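Long-range contact in probable ss-1,3-N-acetylglucosaminyltransferase (Staphylococcus aureus, PDB 6H4M), which is a probable glycosyltransferase with a family 2 (GT-A) domain, modelled here with uridine-diphosphate-N-acetylglucosamine bound: residues 24-29 and 107-112. Sequence-based numbering, arbitrary orientation.
With UD1 (uridine-diphosphate-N-acetylglucosamine), chain N.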
# COMPACT_ATOMS: atom_id res chain seq x y z
N VAL A 24 7.25 -14.78 -48.05
CA VAL A 24 7.34 -15.29 -46.70
C VAL A 24 8.81 -15.27 -46.30
O VAL A 24 9.64 -15.89 -46.95
CB VAL A 24 6.74 -16.70 -46.57
CG1 VAL A 24 6.81 -17.20 -45.14
CG2 VAL A 24 5.30 -16.75 -47.07
N ILE A 25 9.12 -14.55 -45.22
CA ILE A 25 10.47 -14.41 -44.71
C ILE A 25 10.57 -15.19 -43.40
O ILE A 25 9.85 -14.91 -42.46
CB ILE A 25 10.81 -12.92 -44.52
CG1 ILE A 25 10.85 -12.19 -45.86
CG2 ILE A 25 12.12 -12.76 -43.75
CD1 ILE A 25 10.75 -10.69 -45.73
N MET A 26 11.49 -16.17 -43.36
CA MET A 26 11.61 -17.10 -42.25
C MET A 26 13.07 -17.24 -41.85
O MET A 26 13.85 -17.89 -42.55
CB MET A 26 11.06 -18.48 -42.62
CG MET A 26 11.25 -19.52 -41.54
SD MET A 26 10.54 -21.13 -41.98
CE MET A 26 11.84 -21.77 -43.04
N PRO A 27 13.50 -16.66 -40.71
CA PRO A 27 14.84 -16.91 -40.20
C PRO A 27 14.88 -18.28 -39.51
O PRO A 27 13.89 -18.68 -38.90
CB PRO A 27 15.04 -15.75 -39.22
CG PRO A 27 13.64 -15.50 -38.68
CD PRO A 27 12.73 -15.75 -39.85
N THR A 28 16.01 -18.99 -39.64
CA THR A 28 16.21 -20.30 -39.03
C THR A 28 17.48 -20.28 -38.18
O THR A 28 18.42 -19.52 -38.46
CB THR A 28 16.29 -21.42 -40.08
OG1 THR A 28 17.38 -21.12 -40.95
CG2 THR A 28 15.02 -21.57 -40.87
N PHE A 29 17.49 -21.12 -37.14
CA PHE A 29 18.67 -21.33 -36.30
C PHE A 29 18.52 -22.63 -35.50
O PHE A 29 17.74 -22.69 -34.57
CB PHE A 29 18.87 -20.15 -35.36
CG PHE A 29 20.08 -20.29 -34.47
CD1 PHE A 29 21.35 -20.31 -35.02
CD2 PHE A 29 19.95 -20.45 -33.10
CE1 PHE A 29 22.47 -20.45 -34.21
CE2 PHE A 29 21.07 -20.59 -32.30
CZ PHE A 29 22.32 -20.59 -32.86
N PHE A 107 5.39 -11.58 -45.37
CA PHE A 107 4.82 -12.26 -44.24
C PHE A 107 5.96 -12.89 -43.45
O PHE A 107 6.66 -13.74 -43.96
CB PHE A 107 3.82 -13.32 -44.70
CG PHE A 107 2.91 -13.77 -43.59
CD1 PHE A 107 3.40 -14.57 -42.57
CD2 PHE A 107 1.59 -13.37 -43.53
CE1 PHE A 107 2.58 -14.96 -41.53
CE2 PHE A 107 0.77 -13.76 -42.49
CZ PHE A 107 1.27 -14.55 -41.49
N PHE A 108 6.13 -12.45 -42.20
CA PHE A 108 7.16 -13.01 -41.33
C PHE A 108 6.63 -14.28 -40.67
O PHE A 108 5.56 -14.27 -40.09
CB PHE A 108 7.63 -11.99 -40.30
CG PHE A 108 8.29 -10.78 -40.91
CD1 PHE A 108 9.57 -10.86 -41.40
CD2 PHE A 108 7.62 -9.57 -40.99
CE1 PHE A 108 10.19 -9.75 -41.97
CE2 PHE A 108 8.23 -8.47 -41.56
CZ PHE A 108 9.51 -8.55 -42.05
N LEU A 109 7.42 -15.35 -40.78
CA LEU A 109 7.08 -16.65 -40.24
C LEU A 109 8.27 -17.13 -39.41
O LEU A 109 9.39 -17.08 -39.88
CB LEU A 109 6.81 -17.60 -41.41
CG LEU A 109 6.65 -19.08 -41.06
CD1 LEU A 109 5.38 -19.31 -40.26
CD2 LEU A 109 6.64 -19.94 -42.31
N ASP A 110 8.00 -17.56 -38.17
CA ASP A 110 9.02 -18.16 -37.32
C ASP A 110 9.19 -19.63 -37.71
O ASP A 110 8.27 -20.24 -38.22
CB ASP A 110 8.67 -17.96 -35.84
CG ASP A 110 8.82 -16.52 -35.39
OD1 ASP A 110 9.35 -15.69 -36.19
OD2 ASP A 110 8.39 -16.23 -34.24
N SER A 111 10.38 -20.17 -37.43
CA SER A 111 10.85 -21.42 -38.01
C SER A 111 10.12 -22.63 -37.42
O SER A 111 10.07 -23.66 -38.07
CB SER A 111 12.35 -21.55 -37.86
OG SER A 111 12.77 -21.07 -36.59
N ASP A 112 9.54 -22.52 -36.23
CA ASP A 112 8.89 -23.68 -35.63
C ASP A 112 7.37 -23.66 -35.90
O ASP A 112 6.69 -24.66 -35.65
CB ASP A 112 9.27 -23.81 -34.15
CG ASP A 112 10.58 -24.56 -33.93
C1' UD1 N . 9.03 -15.01 -30.05
C2' UD1 N . 7.99 -14.40 -30.98
C3' UD1 N . 8.66 -13.89 -32.25
C4' UD1 N . 9.78 -12.92 -31.88
C5' UD1 N . 10.73 -13.56 -30.86
C6' UD1 N . 11.82 -12.59 -30.40
C7' UD1 N . 5.75 -15.33 -30.78
C8' UD1 N . 4.99 -16.61 -30.85
N2' UD1 N . 7.00 -15.43 -31.21
O1' UD1 N . 9.66 -16.14 -30.66
O3' UD1 N . 7.70 -13.23 -33.07
O4' UD1 N . 10.50 -12.53 -33.06
O5' UD1 N . 10.01 -14.03 -29.71
O6' UD1 N . 11.23 -11.38 -29.90
O7' UD1 N . 5.26 -14.32 -30.31
N1 UD1 N . 16.17 -16.86 -34.64
C2 UD1 N . 17.29 -16.34 -35.34
N3 UD1 N . 18.48 -16.22 -34.73
C4 UD1 N . 18.62 -16.58 -33.46
C5 UD1 N . 17.53 -17.09 -32.74
C6 UD1 N . 16.29 -17.21 -33.36
O2 UD1 N . 17.21 -16.00 -36.53
O4 UD1 N . 19.73 -16.46 -32.93
C1B UD1 N . 14.89 -16.97 -35.32
C2B UD1 N . 14.25 -18.34 -35.18
O2' UD1 N . 14.62 -19.17 -36.28
C3B UD1 N . 12.77 -18.04 -35.14
C4B UD1 N . 12.66 -16.58 -34.77
O4B UD1 N . 13.97 -16.07 -34.72
O3B UD1 N . 12.16 -18.19 -36.42
C5B UD1 N . 12.04 -16.33 -33.41
O5B UD1 N . 12.65 -17.20 -32.46
PA UD1 N . 11.83 -18.41 -31.78
O1A UD1 N . 12.80 -19.54 -31.59
O2A UD1 N . 10.57 -18.68 -32.58
O3A UD1 N . 11.52 -17.75 -30.35
PB UD1 N . 10.03 -17.47 -29.82
O1B UD1 N . 10.13 -17.10 -28.36
O2B UD1 N . 9.13 -18.62 -30.26
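Val24 pairs with Phe107 and Ile25 with Phe108 as parallel neighbours in the central sheet of the GT-A fold, the end-to-end directions of the two segments lying 24° apart. Two backbone bonds fix this register: Ile25 N donates to Phe107 O (2.9 Å), and Leu109 N donates to Ile25 O (3.0 Å) with a nearly straight N-H...O angle of 171°. Beyond Leu109 the ladder stops, and Pro27, lacking an N-H, sets its CD beside Leu109 O.

Side chains pack on both faces. On one, Val24 and Leu109 cross obliquely, CG1 meeting CB at 3.8 Å, while Met26, its CG anti to the backbone N (chi1 176°), runs alongside Leu109 and brings SD within 4.1 Å of Leu109 CD2; helix 35-43 also touches Met26 and Leu109. On the other, Ile25 and Phe108 point the same way, Ile25 CD1 reaching Phe108 CE1 obliquely, against Leu98 of helix 91-100.

Past the ladder, the diverging ends hold the ribose of UD1. Asp110, the first aspartate of the DSD sequence here, consistent with the DXD motif of GT-A enzymes, has its side chain about 4 Å from a magnesium ion and salt-bridged to Arg94. Pro27 O accepts from both ribose hydroxyls, O2' and O3B. Ser111 N donates to O3B (2.8 Å), and Ser111 OG donates to O2' at 2.7 Å.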